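R.MvaI (Kocuria varians, PDB 2OA9) is a monomeric, metal-binding restriction endonuclease that recognizes its DNA target sequence asymmetrically. Local coordinates at residues N89-K94 with M143-V148; N109-S114 with E135-Q140. One frame throughout, in Å; residues are numbered along the deposited sequence.

Interaction 1 (N89-K94 with M143-V148)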
loop_
_atom_site.group_PDB
_atom_site.type_symbol
_atom_site.label_atom_id
_atom_site.label_comp_id
_atom_site.label_asym_id
_atom_site.label_seq_id
_atom_site.Cartn_x
_atom_site.Cartn_y
_atom_site.Cartn_z
ATOM N N ASN A 89 13.265 -17.217 -13.852
ATOM C CA ASN A 89 14.067 -18.033 -14.751
ATOM C C ASN A 89 13.299 -18.298 -16.055
ATOM O O ASN A 89 13.871 -18.214 -17.137
ATOM C CB ASN A 89 14.476 -19.328 -14.120
ATOM C CG ASN A 89 15.725 -19.170 -13.270
ATOM O OD1 ASN A 89 16.452 -18.238 -13.494
ATOM N ND2 ASN A 89 15.924 -20.019 -12.295
ATOM N N ARG A 90 12.008 -18.582 -15.964
ATOM C CA ARG A 90 11.229 -18.936 -17.149
ATOM C C ARG A 90 10.841 -17.701 -17.957
ATOM O O ARG A 90 11.030 -17.671 -19.166
ATOM C CB ARG A 90 9.992 -19.757 -16.791
ATOM C CG ARG A 90 9.239 -20.245 -18.004
ATOM C CD ARG A 90 7.989 -20.987 -17.688
ATOM N NE ARG A 90 8.224 -22.242 -16.987
ATOM C CZ ARG A 90 7.232 -22.966 -16.469
ATOM N NH1 ARG A 90 5.974 -22.554 -16.548
ATOM N NH2 ARG A 90 7.504 -24.092 -15.822
ATOM N N TYR A 91 10.302 -16.678 -17.299
ATOM C CA TYR A 91 9.682 -15.540 -17.990
ATOM C C TYR A 91 10.496 -14.252 -17.928
ATOM O O TYR A 91 10.156 -13.290 -18.602
ATOM C CB TYR A 91 8.265 -15.265 -17.473
ATOM C CG TYR A 91 7.355 -16.470 -17.474
ATOM C CD1 TYR A 91 6.706 -16.868 -16.292
ATOM C CD2 TYR A 91 7.112 -17.211 -18.616
ATOM C CE1 TYR A 91 5.888 -17.997 -16.263
ATOM C CE2 TYR A 91 6.282 -18.307 -18.597
ATOM C CZ TYR A 91 5.665 -18.729 -17.404
ATOM O OH TYR A 91 4.864 -19.831 -17.375
ATOM N N GLY A 92 11.579 -14.232 -17.169
ATOM C CA GLY A 92 12.359 -13.015 -16.968
ATOM C C GLY A 92 13.377 -12.771 -18.069
ATOM O O GLY A 92 13.376 -13.434 -19.098
ATOM N N LYS A 93 14.292 -11.843 -17.820
ATOM C CA LYS A 93 15.294 -11.456 -18.814
ATOM C C LYS A 93 16.654 -11.466 -18.153
ATOM O O LYS A 93 16.757 -11.413 -16.933
ATOM C CB LYS A 93 15.001 -10.091 -19.393
ATOM C CG LYS A 93 15.103 -8.939 -18.411
ATOM C CD LYS A 93 14.986 -7.533 -19.083
ATOM C CE LYS A 93 14.628 -6.455 -18.075
ATOM N NZ LYS A 93 14.411 -5.115 -18.709
ATOM N N LYS A 94 17.710 -11.535 -18.951
ATOM C CA LYS A 94 19.056 -11.551 -18.412
ATOM C C LYS A 94 19.459 -10.143 -17.940
ATOM O O LYS A 94 19.168 -9.142 -18.594
ATOM C CB LYS A 94 20.046 -12.081 -19.462
ATOM C CG LYS A 94 20.065 -13.589 -19.619
ATOM C CD LYS A 94 21.100 -14.020 -20.678
ATOM N N MET A 143 -2.383 -17.588 -23.604
ATOM C CA MET A 143 -2.249 -17.666 -22.134
ATOM C C MET A 143 -1.656 -19.026 -21.792
ATOM O O MET A 143 -2.337 -20.050 -21.840
ATOM C CB MET A 143 -3.614 -17.488 -21.464
ATOM C CG MET A 143 -3.736 -16.526 -20.346
ATOM S SD MET A 143 -4.559 -17.163 -18.895
ATOM C CE MET A 143 -3.134 -18.101 -18.371
ATOM N N ILE A 144 -0.379 -19.024 -21.466
ATOM C CA ILE A 144 0.404 -20.260 -21.364
ATOM C C ILE A 144 0.414 -20.785 -19.940
ATOM O O ILE A 144 0.806 -21.936 -19.714
ATOM C CB ILE A 144 1.839 -20.140 -21.983
ATOM C CG1 ILE A 144 2.595 -18.977 -21.354
ATOM C CG2 ILE A 144 1.779 -19.999 -23.532
ATOM C CD1 ILE A 144 4.034 -18.873 -21.713
ATOM N N ASP A 145 0.023 -19.963 -18.970
ATOM C CA ASP A 145 0.190 -20.357 -17.564
ATOM C C ASP A 145 -0.636 -19.466 -16.683
ATOM O O ASP A 145 -0.483 -18.247 -16.759
ATOM C CB ASP A 145 1.677 -20.200 -17.219
ATOM C CG ASP A 145 2.074 -20.689 -15.826
ATOM O OD1 ASP A 145 1.308 -21.393 -15.155
ATOM O OD2 ASP A 145 3.229 -20.475 -15.379
ATOM N N ASN A 146 -1.430 -20.062 -15.804
ATOM C CA ASN A 146 -2.120 -19.326 -14.746
ATOM C C ASN A 146 -1.999 -20.075 -13.406
ATOM O O ASN A 146 -2.853 -19.952 -12.516
ATOM C CB ASN A 146 -3.572 -19.023 -15.128
ATOM C CG ASN A 146 -4.403 -20.241 -15.224
ATOM O OD1 ASN A 146 -3.912 -21.375 -15.224
ATOM N ND2 ASN A 146 -5.713 -20.011 -15.327
ATOM N N SER A 147 -0.920 -20.817 -13.248
ATOM C CA SER A 147 -0.679 -21.634 -12.061
ATOM C C SER A 147 -0.232 -20.908 -10.822
ATOM O O SER A 147 -0.460 -21.416 -9.695
ATOM C CB SER A 147 0.306 -22.759 -12.389
ATOM O OG SER A 147 1.618 -22.259 -12.592
ATOM N N VAL A 148 0.389 -19.752 -10.985
ATOM C CA VAL A 148 0.943 -19.007 -9.876
ATOM C C VAL A 148 -0.174 -18.208 -9.214
ATOM O O VAL A 148 -0.947 -17.518 -9.899
ATOM C CB VAL A 148 2.116 -18.084 -10.351
ATOM C CG1 VAL A 148 2.555 -17.227 -9.220
ATOM C CG2 VAL A 148 3.299 -18.919 -10.903
#

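Interaction 2 (N109-S114 with E135-Q140)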
loop_
_atom_site.group_PDB
_atom_site.type_symbol
_atom_site.label_atom_id
_atom_site.label_comp_id
_atom_site.label_asym_id
_atom_site.label_seq_id
_atom_site.Cartn_x
_atom_site.Cartn_y
_atom_site.Cartn_z
ATOM N N ASN A 109 -6.786 -5.266 -14.903
ATOM C CA ASN A 109 -7.719 -4.724 -15.887
ATOM C C ASN A 109 -7.224 -4.861 -17.334
ATOM O O ASN A 109 -8.037 -4.902 -18.284
ATOM C CB ASN A 109 -8.027 -3.267 -15.553
ATOM C CG ASN A 109 -6.814 -2.349 -15.657
ATOM O OD1 ASN A 109 -5.732 -2.705 -15.244
ATOM N ND2 ASN A 109 -7.020 -1.121 -16.184
ATOM N N ARG A 110 -5.904 -4.899 -17.510
ATOM C CA ARG A 110 -5.268 -4.995 -18.824
ATOM C C ARG A 110 -4.087 -5.916 -18.676
ATOM O O ARG A 110 -3.531 -6.035 -17.578
ATOM C CB ARG A 110 -4.680 -3.639 -19.257
ATOM C CG ARG A 110 -5.424 -2.371 -18.842
ATOM C CD ARG A 110 -5.067 -1.143 -19.733
ATOM N NE ARG A 110 -6.227 -0.548 -20.403
ATOM C CZ ARG A 110 -6.945 -1.142 -21.363
ATOM N NH1 ARG A 110 -6.635 -2.360 -21.816
ATOM N NH2 ARG A 110 -7.981 -0.502 -21.892
ATOM N N LYS A 111 -3.690 -6.553 -19.763
ATOM C CA LYS A 111 -2.378 -7.194 -19.850
ATOM C C LYS A 111 -1.309 -6.124 -19.967
ATOM O O LYS A 111 -1.533 -5.065 -20.569
ATOM C CB LYS A 111 -2.265 -7.977 -21.145
ATOM C CG LYS A 111 -3.067 -9.212 -21.277
ATOM C CD LYS A 111 -2.433 -10.111 -22.369
ATOM C CE LYS A 111 -2.519 -9.537 -23.763
ATOM N NZ LYS A 111 -2.153 -10.540 -24.802
ATOM N N THR A 112 -0.105 -6.461 -19.538
ATOM C CA THR A 112 1.066 -5.631 -19.768
ATOM C C THR A 112 1.442 -5.720 -21.223
ATOM O O THR A 112 0.960 -6.587 -21.948
ATOM C CB THR A 112 2.275 -6.067 -18.910
ATOM O OG1 THR A 112 2.668 -7.436 -19.204
ATOM C CG2 THR A 112 1.955 -6.011 -17.385
ATOM N N ASN A 113 2.276 -4.775 -21.668
ATOM C CA ASN A 113 2.799 -4.808 -23.043
ATOM C C ASN A 113 4.248 -4.301 -23.149
ATOM O O ASN A 113 4.559 -3.471 -23.999
ATOM C CB ASN A 113 1.874 -4.048 -24.013
ATOM C CG ASN A 113 1.995 -4.551 -25.443
ATOM O OD1 ASN A 113 1.087 -5.190 -25.979
ATOM N ND2 ASN A 113 3.124 -4.291 -26.056
ATOM N N SER A 114 5.139 -4.836 -22.316
ATOM C CA SER A 114 6.533 -4.376 -22.275
ATOM C C SER A 114 7.367 -5.005 -23.391
ATOM O O SER A 114 7.348 -6.216 -23.626
ATOM C CB SER A 114 7.212 -4.673 -20.911
ATOM O OG SER A 114 8.644 -4.485 -20.955
ATOM N N GLU A 135 -1.676 -14.549 -14.601
ATOM C CA GLU A 135 -1.728 -15.041 -15.947
ATOM C C GLU A 135 -0.540 -14.588 -16.773
ATOM O O GLU A 135 -0.168 -13.407 -16.724
ATOM C CB GLU A 135 -3.017 -14.540 -16.620
ATOM C CG GLU A 135 -4.316 -15.000 -15.979
ATOM C CD GLU A 135 -5.560 -14.396 -16.630
ATOM O OE1 GLU A 135 -5.520 -13.255 -17.164
ATOM O OE2 GLU A 135 -6.598 -15.085 -16.549
ATOM N N VAL A 136 0.024 -15.527 -17.530
ATOM C CA VAL A 136 1.194 -15.279 -18.355
ATOM C C VAL A 136 0.826 -15.580 -19.793
ATOM O O VAL A 136 0.268 -16.629 -20.091
ATOM C CB VAL A 136 2.402 -16.106 -17.910
ATOM C CG1 VAL A 136 3.619 -15.672 -18.634
ATOM C CG2 VAL A 136 2.646 -16.007 -16.380
ATOM N N PHE A 137 1.161 -14.641 -20.668
ATOM C CA PHE A 137 0.854 -14.717 -22.078
ATOM C C PHE A 137 2.135 -14.621 -22.862
ATOM O O PHE A 137 3.039 -13.838 -22.527
ATOM C CB PHE A 137 -0.038 -13.536 -22.503
ATOM C CG PHE A 137 -1.337 -13.437 -21.756
ATOM C CD1 PHE A 137 -2.512 -13.923 -22.286
ATOM C CD2 PHE A 137 -1.381 -12.806 -20.524
ATOM C CE1 PHE A 137 -3.710 -13.811 -21.595
ATOM C CE2 PHE A 137 -2.580 -12.725 -19.817
ATOM C CZ PHE A 137 -3.714 -13.228 -20.337
ATOM N N ASP A 138 2.226 -15.389 -23.937
ATOM C CA ASP A 138 3.287 -15.097 -24.903
ATOM C C ASP A 138 2.824 -13.985 -25.843
ATOM O O ASP A 138 1.686 -13.454 -25.750
ATOM C CB ASP A 138 3.831 -16.348 -25.590
ATOM C CG ASP A 138 2.851 -16.997 -26.531
ATOM O OD1 ASP A 138 1.905 -16.337 -27.040
ATOM O OD2 ASP A 138 2.999 -18.204 -26.866
ATOM N N LYS A 139 3.740 -13.575 -26.697
ATOM C CA LYS A 139 3.532 -12.394 -27.543
ATOM C C LYS A 139 2.563 -12.681 -28.677
ATOM O O LYS A 139 2.126 -11.752 -29.362
ATOM C CB LYS A 139 4.883 -11.866 -28.087
ATOM C CG LYS A 139 5.777 -11.241 -27.020
ATOM C CD LYS A 139 5.165 -10.021 -26.356
ATOM C CE LYS A 139 6.099 -9.450 -25.291
ATOM N NZ LYS A 139 5.689 -8.069 -24.871
ATOM N N GLN A 140 2.214 -13.954 -28.857
ATOM C CA GLN A 140 1.140 -14.358 -29.758
ATOM C C GLN A 140 -0.231 -14.474 -29.053
ATOM O O GLN A 140 -1.149 -15.080 -29.600
ATOM C CB GLN A 140 1.521 -15.672 -30.450
ATOM C CG GLN A 140 2.778 -15.605 -31.348
ATOM C CD GLN A 140 4.089 -15.560 -30.569
ATOM O OE1 GLN A 140 4.961 -14.699 -30.828
ATOM N NE2 GLN A 140 4.256 -16.501 -29.635
HETATM O O HOH W 1 0.576 -10.936 -25.105
#

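Interaction 1 (N89-K94 with M143-V148)
Tyr91 and Arg90, in the last turn of helix 83-91, reach across to Asp145, which sits in a classic beta bulge of strand 143-151: Ile144 and Asp145 are together set against the single Val136 of the neighbouring strand. The polar contact is two linked hydrogen bonds. Tyr91 OH donates to Asp145 OD2 over 2.7 Å, meeting that oxygen on its anti side, while the carboxylate approaches the edge of the tyrosine ring with the two planes 48° apart. Arg90 NH1 donates to Tyr91 OH at 3.1 Å, close to the guanidinium plane, so the phenol both gives and receives; the pull of the cation probably makes its hydroxyl a stronger donor. With CG anti to the backbone N (chi1 -175°), Arg90 lays its CG over one face of the Tyr91 ring, toward its rim, before bending toward the hydroxyl. Its own salt bridge to Asp145 is long, 3.6 Å from NH1 to OD2, which leaves the tyrosine as the main link. Apolar packing is slighter: Ile144 CD1 lies 3.9 Å from Tyr91 CE2, and Tyr119 meets the tyrosine ring edge-to-face. An aspartate suits this place with two oxygens to share: OD2 for the helix, OD1 for an Asx turn. Asp145 OD1 takes Ser147 N at 3.0 Å from above the carboxylate plane, and accepts Ser147 OG at 2.7 Å through its syn lone pair.

Interaction 2 (N109-S114 with E135-Q140)
Lys139 NZ is gripped by two oxygens, donating to Ser114 O over 2.8 Å and forming a salt bridge with Asp120. It reaches the carbonyl from above its plane, 40° out of it. A bend at chi2 (-62°) turns the lysine chain back toward the loop, and its length lets a residue in the hairpin turn tether that loop. The second lysine, Lys111, works from the loop side and mainly through its methylenes. Its CD stands over the centre of the Phe137 ring, 3.5 Å from the centroid and 13° off the ring normal, in a CH-pi contact; CG lies above the rim, 3.8 Å from Phe137 CE2. The chain bends about its CG-CD bond, over the ring itself, and NZ then joins Asp141 in a salt bridge and donates to a water 2.8 Å away, which also lies next to Asp138 O. An alanine in place of Phe137 would probably leave the Lys111 methylenes without their flat support and let the ammonium group swing more freely away from Asp141. The loop thus packs by a CH-pi contact on a strand phenylalanine that faces it, beside the turn of the beta hairpin formed by strands 131-138 and 143-151.

How the interactions relate
Helix 83-91 and the short strand 93-94, which edges a five-stranded antiparallel sheet, supply the first segment, 89-94. The chain then runs through strand 100-106 of that sheet into the loop 109-114. Interaction 2 joins this loop to 135-140, spanning 20 residues that include strand 119-126. Interaction 1 closes a wider loop of 48 residues when 143-148 comes back to the helix end, and it encloses interaction 2 completely. The two meet in a separate three-stranded antiparallel sheet, where strands 131-138 and 143-151 are neighbours: Val136 N and Asp145 O, 2.9 Å apart, are probably hydrogen-bonded. One contact ties this sheet to a helix, the other to a loop.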